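Local coordinates for CurD (Moorea producens 3L, PDB 5KP7), which probably acts as a hydroxymethylglutaryl-CoA synthase-type acyltransferase of the thiolase-like superfamily and binds 4'-phosphopantetheine in its pocket, at residues G311-Q316 and L330-D335; F268-F273 and G337-P342; M100-S105 and R130-K135. The protein carries 3 engineered substitutions. All blocks are in the same frame, centred on the assembly; numbering follows the deposited sequence. Where two conformers were deposited one is given.

Contact 1. Residues G311-Q316 and L330-D335; sequences GLVYCQ and LASTID
Tyr314 lies across Ser332 and reaches Asp335 on the next helix. With CG anti to its own carbonyl carbon (chi1 -64°), the ring leans over the serine. CB sits 3.8 Å from Ser332 CB, and CG has Ser332 OG over one ring face at 3.6 Å. CD2 comes to 3.4 Å from Ser332 CA, and CZ packs 4.0 Å from Asp335 CB. At the tip, Tyr314 OH donates to Asp335 OD2 at 2.6 Å; the oxygen lies in the ring plane at the edge and offers its anti lone pair, its carboxylate turned 84° from the ring. A phenylalanine here would probably leave the Asp335 carboxylate without its hydroxyl mate. Tyr314 N points almost straight at Ser332 OG (3.0 Å), a hydroxyl that also bonds to Pro310 O. At the start of the pairing Gly311 brings its CA within 3.2 Å of Thr333 OG1, where a side chain would clash, and a water bridges Gly311 N to that hydroxyl, which also hydrogen-bonds Ser272 OG. Ile376, Ser377 and Leu380 of helix 376-381 also touch Tyr314. This is close packing of consecutive helices whose segments here cross at 124°, within the layered alpha/beta architecture of the thiolase fold.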
# COMPACT_ATOMS: atom_id res chain seq x y z
N GLY A 311 10.76 -6.43 2.38
CA GLY A 311 9.33 -6.06 2.30
C GLY A 311 8.90 -5.51 0.97
O GLY A 311 7.70 -5.58 0.61
N LEU A 312 9.83 -4.95 0.20
CA LEU A 312 9.50 -4.39 -1.11
C LEU A 312 9.35 -5.41 -2.23
O LEU A 312 8.78 -5.11 -3.26
CB LEU A 312 10.52 -3.32 -1.52
CG LEU A 312 10.55 -2.14 -0.55
CD1 LEU A 312 11.65 -1.17 -0.97
CD2 LEU A 312 9.22 -1.41 -0.47
N VAL A 313 9.88 -6.61 -2.05
CA VAL A 313 9.95 -7.59 -3.12
C VAL A 313 8.56 -7.85 -3.73
O VAL A 313 8.42 -7.76 -4.95
CB VAL A 313 10.60 -8.90 -2.64
CG1 VAL A 313 10.49 -10.00 -3.69
CG2 VAL A 313 12.06 -8.65 -2.28
N TYR A 314 7.58 -8.24 -2.93
CA TYR A 314 6.26 -8.52 -3.49
C TYR A 314 5.52 -7.25 -3.90
O TYR A 314 4.78 -7.26 -4.88
CB TYR A 314 5.38 -9.33 -2.54
CG TYR A 314 5.88 -10.71 -2.22
CD1 TYR A 314 6.74 -11.39 -3.08
CD2 TYR A 314 5.50 -11.32 -1.05
CE1 TYR A 314 7.19 -12.67 -2.77
CE2 TYR A 314 5.94 -12.59 -0.72
CZ TYR A 314 6.77 -13.26 -1.59
OH TYR A 314 7.26 -14.53 -1.30
N CYS A 315 5.77 -6.16 -3.19
CA CYS A 315 5.15 -4.87 -3.54
C CYS A 315 5.50 -4.47 -4.97
O CYS A 315 4.63 -3.97 -5.70
CB CYS A 315 5.57 -3.79 -2.53
SG CYS A 315 4.87 -4.07 -0.89
N GLN A 316 6.75 -4.72 -5.39
CA GLN A 316 7.22 -4.40 -6.74
C GLN A 316 6.54 -5.19 -7.84
O GLN A 316 6.69 -4.82 -9.00
CB GLN A 316 8.73 -4.68 -6.90
CG GLN A 316 9.59 -3.77 -6.10
CD GLN A 316 11.07 -4.09 -6.34
OE1 GLN A 316 11.53 -5.25 -6.19
NE2 GLN A 316 11.80 -3.10 -6.76
N LEU A 330 4.40 -6.89 4.80
CA LEU A 330 4.64 -7.84 5.89
C LEU A 330 4.88 -9.27 5.40
O LEU A 330 5.86 -9.91 5.78
CB LEU A 330 3.49 -7.81 6.91
CG LEU A 330 3.58 -8.85 8.03
CD1 LEU A 330 4.81 -8.67 8.91
CD2 LEU A 330 2.29 -8.81 8.86
N ALA A 331 4.01 -9.75 4.51
CA ALA A 331 4.16 -11.08 3.96
C ALA A 331 5.51 -11.20 3.20
O ALA A 331 6.20 -12.21 3.28
CB ALA A 331 3.03 -11.40 3.02
N SER A 332 5.85 -10.13 2.47
CA SER A 332 7.12 -10.08 1.73
C SER A 332 8.34 -10.09 2.65
O SER A 332 9.33 -10.78 2.38
CB SER A 332 7.13 -8.87 0.82
OG SER A 332 8.21 -8.93 -0.11
N THR A 333 8.28 -9.32 3.73
CA THR A 333 9.33 -9.33 4.74
C THR A 333 9.55 -10.75 5.30
O THR A 333 10.68 -11.22 5.43
CB THR A 333 8.98 -8.37 5.86
OG1 THR A 333 9.04 -7.01 5.38
CG2 THR A 333 9.93 -8.51 7.03
N ILE A 334 8.46 -11.43 5.64
CA ILE A 334 8.54 -12.77 6.23
C ILE A 334 9.17 -13.77 5.26
O ILE A 334 10.10 -14.51 5.63
CB ILE A 334 7.15 -13.27 6.69
CG1 ILE A 334 6.67 -12.38 7.84
CG2 ILE A 334 7.22 -14.74 7.16
CD1 ILE A 334 5.23 -12.54 8.20
N ASP A 335 8.69 -13.78 4.01
CA ASP A 335 9.24 -14.70 3.02
C ASP A 335 10.68 -14.42 2.60
O ASP A 335 11.47 -15.36 2.36
CB ASP A 335 8.37 -14.71 1.76
CG ASP A 335 7.13 -15.56 1.92
OD1 ASP A 335 6.91 -16.18 2.99
OD2 ASP A 335 6.35 -15.54 0.95
O HOH W 1 11.60 -5.73 5.05

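Contact 2. Residues F268-F273 and G337-P342; sequences FDYLSF and GDFSTP
A tyrosine from a strand at one edge of the large mixed sheet clasps the loop that brings the chain back into that sheet. The motif is a parallel beta-alpha-beta crossover: strand 270-273 leads through several helices, the last being 325-336, into its neighbour 343-351, and residues 337-342 form the final turn before that strand. Tyr270 carries the contact. Its CG stands anti to the carbonyl carbon (chi1 -62°), which sends the ring out toward the loop. There the hydroxyl accepts the N-H of Asp338 at 2.7 Å (Tyr270 OH to Asp338 N) in a nearly straight bond, 169° at the hydrogen. Gly337, where the chain leaves helical geometry, lets the ring in: its CA is 4.1 Å from Tyr270 CE1, and a side chain there would run into CZ. Beside it, the rings of Tyr270 and Phe339 lie at 30° to one another but slide apart, with centroids 5.3 Å distant, so they barely overlap; the nearest carbons are Tyr270 CE2 and Phe339 CZ at 3.8 Å. Thr333 of the preceding helix touches both rings, while Asp269 OD2 takes the backbone N-H of Arg344. Asp338 OD1 accepts from Ser340 N to close an Asx turn and also forms a salt bridge with Arg343 of strand 343-351. That same OD1 receives Ser340 OG at 2.7 Å through its syn lone pair.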
# COMPACT_ATOMS: atom_id res chain seq x y z
N PHE A 268 14.02 -3.04 15.89
CA PHE A 268 13.26 -3.61 14.77
C PHE A 268 14.24 -4.31 13.85
O PHE A 268 15.13 -3.69 13.29
CB PHE A 268 12.47 -2.53 14.02
CG PHE A 268 11.60 -1.73 14.93
CD1 PHE A 268 10.44 -2.28 15.44
CD2 PHE A 268 11.98 -0.45 15.33
CE1 PHE A 268 9.65 -1.57 16.32
CE2 PHE A 268 11.20 0.26 16.22
CZ PHE A 268 10.03 -0.30 16.71
N ASP A 269 14.08 -5.61 13.72
CA ASP A 269 14.86 -6.39 12.74
C ASP A 269 14.52 -6.08 11.31
O ASP A 269 15.41 -6.11 10.43
CB ASP A 269 14.68 -7.87 13.02
CG ASP A 269 15.16 -8.23 14.39
OD1 ASP A 269 16.38 -8.13 14.62
OD2 ASP A 269 14.33 -8.56 15.26
N TYR A 270 13.24 -5.80 11.06
CA TYR A 270 12.75 -5.39 9.74
C TYR A 270 11.74 -4.27 9.91
O TYR A 270 11.17 -4.10 11.00
CB TYR A 270 12.08 -6.57 9.01
CG TYR A 270 13.06 -7.68 8.76
CD1 TYR A 270 13.98 -7.60 7.72
CD2 TYR A 270 13.12 -8.77 9.60
CE1 TYR A 270 14.91 -8.59 7.52
CE2 TYR A 270 14.05 -9.78 9.41
CZ TYR A 270 14.95 -9.69 8.37
OH TYR A 270 15.93 -10.67 8.19
N LEU A 271 11.53 -3.51 8.84
CA LEU A 271 10.52 -2.46 8.77
C LEU A 271 9.69 -2.65 7.51
O LEU A 271 10.25 -2.80 6.42
CB LEU A 271 11.19 -1.09 8.74
CG LEU A 271 11.98 -0.72 9.99
CD1 LEU A 271 12.88 0.46 9.67
CD2 LEU A 271 11.09 -0.43 11.18
N SER A 272 8.36 -2.68 7.68
CA SER A 272 7.40 -2.75 6.58
C SER A 272 6.58 -1.47 6.55
O SER A 272 6.24 -0.93 7.62
CB SER A 272 6.48 -3.96 6.72
OG SER A 272 7.08 -5.10 6.07
N PHE A 273 6.31 -0.99 5.34
CA PHE A 273 5.66 0.32 5.16
C PHE A 273 4.52 0.19 4.16
O PHE A 273 4.60 -0.63 3.23
CB PHE A 273 6.65 1.30 4.54
CG PHE A 273 7.86 1.68 5.40
CD1 PHE A 273 8.95 0.85 5.50
CD2 PHE A 273 7.94 2.94 5.99
CE1 PHE A 273 10.08 1.25 6.21
CE2 PHE A 273 9.06 3.34 6.71
CZ PHE A 273 10.13 2.47 6.84
N GLY A 337 13.06 -12.21 4.20
CA GLY A 337 14.01 -11.94 5.28
C GLY A 337 14.45 -13.22 5.98
O GLY A 337 14.09 -14.32 5.58
N ASP A 338 15.23 -13.07 7.05
CA ASP A 338 15.80 -14.21 7.78
C ASP A 338 15.11 -14.34 9.12
O ASP A 338 15.12 -13.38 9.92
CB ASP A 338 17.29 -13.97 8.02
CG ASP A 338 17.97 -15.18 8.62
OD1 ASP A 338 17.69 -15.49 9.79
OD2 ASP A 338 18.80 -15.80 7.93
N PHE A 339 14.49 -15.50 9.35
CA PHE A 339 13.76 -15.79 10.60
C PHE A 339 14.32 -17.04 11.24
O PHE A 339 13.61 -17.83 11.83
CB PHE A 339 12.24 -15.82 10.34
CG PHE A 339 11.74 -14.52 9.87
CD1 PHE A 339 11.88 -14.16 8.54
CD2 PHE A 339 11.23 -13.58 10.77
CE1 PHE A 339 11.53 -12.90 8.12
CE2 PHE A 339 10.84 -12.32 10.34
CZ PHE A 339 11.01 -11.99 8.99
N SER A 340 15.64 -17.21 11.16
CA SER A 340 16.26 -18.37 11.84
C SER A 340 16.19 -18.24 13.38
O SER A 340 16.38 -19.22 14.08
CB SER A 340 17.69 -18.57 11.35
OG SER A 340 18.43 -17.40 11.52
N THR A 341 15.92 -17.03 13.89
CA THR A 341 15.57 -16.76 15.28
C THR A 341 14.36 -15.78 15.26
O THR A 341 14.16 -15.15 14.23
CB THR A 341 16.77 -16.15 16.00
OG1 THR A 341 16.49 -16.00 17.38
CG2 THR A 341 17.19 -14.84 15.45
N PRO A 342 13.58 -15.65 16.36
CA PRO A 342 12.44 -14.71 16.25
C PRO A 342 12.86 -13.28 15.97
O PRO A 342 13.92 -12.84 16.45
CB PRO A 342 11.74 -14.82 17.62
CG PRO A 342 12.11 -16.20 18.10
CD PRO A 342 13.52 -16.41 17.62

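Contact 3. Residues M100-S105 and R130-K135; sequences MVITCS and RMFELK
Two parallel neighbours of a beta-alpha-beta unit, strands 98-104 and 130-134, joined through helix 115-123, pair side by side here. The ladder runs from Val101 N to Arg130 O (2.9 Å), through Phe132 N to Val101 O and Thr103 N to Phe132 O, to Leu134 N on Thr103 O (2.8 Å) and Ser105 N on Leu134 O. On the face bearing Met100, Ile102 and Cys104, the ring of Phe132 is the main bridge. Its CG stands between the backbone N and the carbonyl carbon (chi1 54°), which carries the ring over to the partner strand. Ile102 runs alongside it, CD1 and CG1 both 3.7 Å from Phe132 CZ. Met100 adds an oblique Met-aromatic contact, SD 3.9 Å from Phe132 CZ. Further along, Ile102 CG2 packs against Leu134. On the other face, extended Glu133 lays CG 3.4 Å from Thr103 O. A water donates to both Glu133 OE1 and Ser105 O, while Glu133 OE2 accepts from Met115 N. Strand 130-134 is an edge strand of the sheet within this chain, and 98-104 is flanked beyond by parallel strand 161-168. Helix 140-154 packs on the Ile102 and Leu134 face, and helix 115-123 on that of Thr103 and Met131.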
# COMPACT_ATOMS: atom_id res chain seq x y z
N MET A 100 -16.55 -12.20 13.10
CA MET A 100 -16.48 -10.85 12.56
C MET A 100 -15.74 -10.91 11.24
O MET A 100 -14.68 -11.56 11.16
CB MET A 100 -15.78 -9.90 13.53
CG MET A 100 -15.78 -8.46 13.03
SD MET A 100 -15.31 -7.23 14.27
CE MET A 100 -13.66 -7.60 14.58
N VAL A 101 -16.31 -10.27 10.21
CA VAL A 101 -15.67 -10.10 8.91
C VAL A 101 -15.61 -8.59 8.64
O VAL A 101 -16.66 -7.94 8.58
CB VAL A 101 -16.45 -10.81 7.80
CG1 VAL A 101 -15.84 -10.50 6.45
CG2 VAL A 101 -16.49 -12.31 8.00
N ILE A 102 -14.40 -8.05 8.55
CA ILE A 102 -14.19 -6.64 8.24
C ILE A 102 -13.53 -6.56 6.88
O ILE A 102 -12.41 -7.09 6.68
CB ILE A 102 -13.29 -5.92 9.26
CG1 ILE A 102 -13.84 -6.11 10.68
CG2 ILE A 102 -13.24 -4.45 8.89
CD1 ILE A 102 -13.05 -5.37 11.75
N THR A 103 -14.20 -5.93 5.92
CA THR A 103 -13.59 -5.65 4.62
C THR A 103 -13.06 -4.24 4.64
O THR A 103 -13.77 -3.31 5.03
CB THR A 103 -14.62 -5.85 3.50
OG1 THR A 103 -15.10 -7.20 3.56
CG2 THR A 103 -13.97 -5.64 2.16
N CYS A 104 -11.82 -4.07 4.24
CA CYS A 104 -11.11 -2.78 4.30
C CYS A 104 -10.81 -2.37 2.90
O CYS A 104 -10.11 -3.11 2.17
CB CYS A 104 -9.83 -2.94 5.12
SG CYS A 104 -10.15 -3.55 6.80
N SER A 105 -11.36 -1.26 2.45
CA SER A 105 -11.31 -0.96 1.02
C SER A 105 -11.58 0.53 0.76
O SER A 105 -12.26 1.18 1.57
CB SER A 105 -12.34 -1.83 0.25
OG SER A 105 -12.17 -1.70 -1.15
N ARG A 130 -20.69 -10.66 12.81
CA ARG A 130 -20.77 -9.23 12.52
C ARG A 130 -20.05 -8.96 11.20
O ARG A 130 -18.95 -9.48 11.00
CB ARG A 130 -20.07 -8.44 13.62
CG ARG A 130 -20.68 -8.55 14.99
CD ARG A 130 -20.00 -7.56 15.91
NE ARG A 130 -20.60 -7.44 17.24
CZ ARG A 130 -19.97 -7.61 18.41
NH1 ARG A 130 -18.72 -8.05 18.49
NH2 ARG A 130 -20.62 -7.37 19.53
N MET A 131 -20.63 -8.13 10.33
CA MET A 131 -20.10 -7.87 9.00
C MET A 131 -20.17 -6.39 8.70
O MET A 131 -21.23 -5.78 8.87
CB MET A 131 -20.92 -8.65 7.96
CG MET A 131 -20.70 -10.13 8.01
SD MET A 131 -21.67 -11.03 6.79
CE MET A 131 -23.28 -10.94 7.56
N PHE A 132 -19.05 -5.80 8.30
CA PHE A 132 -19.04 -4.40 7.91
C PHE A 132 -17.80 -4.08 7.10
O PHE A 132 -16.90 -4.93 6.96
CB PHE A 132 -19.22 -3.44 9.13
CG PHE A 132 -18.26 -3.67 10.23
CD1 PHE A 132 -17.05 -3.00 10.25
CD2 PHE A 132 -18.56 -4.54 11.26
CE1 PHE A 132 -16.13 -3.21 11.28
CE2 PHE A 132 -17.65 -4.75 12.30
CZ PHE A 132 -16.45 -4.08 12.30
N GLU A 133 -17.78 -2.86 6.55
CA GLU A 133 -16.69 -2.38 5.69
C GLU A 133 -16.12 -1.09 6.28
O GLU A 133 -16.86 -0.24 6.75
CB GLU A 133 -17.25 -2.16 4.28
CG GLU A 133 -16.25 -1.86 3.19
CD GLU A 133 -16.88 -1.81 1.81
OE1 GLU A 133 -16.54 -0.87 1.08
OE2 GLU A 133 -17.73 -2.70 1.45
N LEU A 134 -14.80 -0.95 6.19
CA LEU A 134 -14.08 0.11 6.85
C LEU A 134 -13.30 0.92 5.82
O LEU A 134 -12.62 0.32 4.97
CB LEU A 134 -13.16 -0.53 7.88
CG LEU A 134 -12.53 0.42 8.88
CD1 LEU A 134 -12.20 -0.32 10.16
CD2 LEU A 134 -11.28 1.07 8.30
N LYS A 135 -13.39 2.26 5.92
CA LYS A 135 -12.82 3.22 4.96
C LYS A 135 -11.96 4.25 5.70
O LYS A 135 -12.41 4.90 6.65
CB LYS A 135 -13.97 3.92 4.23
CG LYS A 135 -13.56 5.02 3.27
CD LYS A 135 -14.72 5.64 2.51
CE LYS A 135 -15.76 6.27 3.36
NZ LYS A 135 -16.93 6.77 2.53
O HOH W 2 -15.02 1.22 1.64

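Contacts 1 and 2 are neighbours, their centres 11 Å apart. They share helix 325-336: Thr333 OG1 probably hydrogen-bonds Ser272 OG at 2.8 Å, tying the helix to strand 270-273, and Phe339 CE1 packs 3.3 Å from Thr333 O. In sequence, contact 1 falls within the crossover that contact 2 closes. Contact 3 stands apart, its centre about 24 Å from that of contact 1 and 29 Å from that of contact 2, yet contacts 2 and 3 mark the outermost strands of one mixed sheet. None of the three forms the ligand pocket: the Leu312 side chain is about 13 Å from bound 4'-phosphopantetheine, and that of Ser105 about 12 Å from the side chain of ligand-binding Asn320.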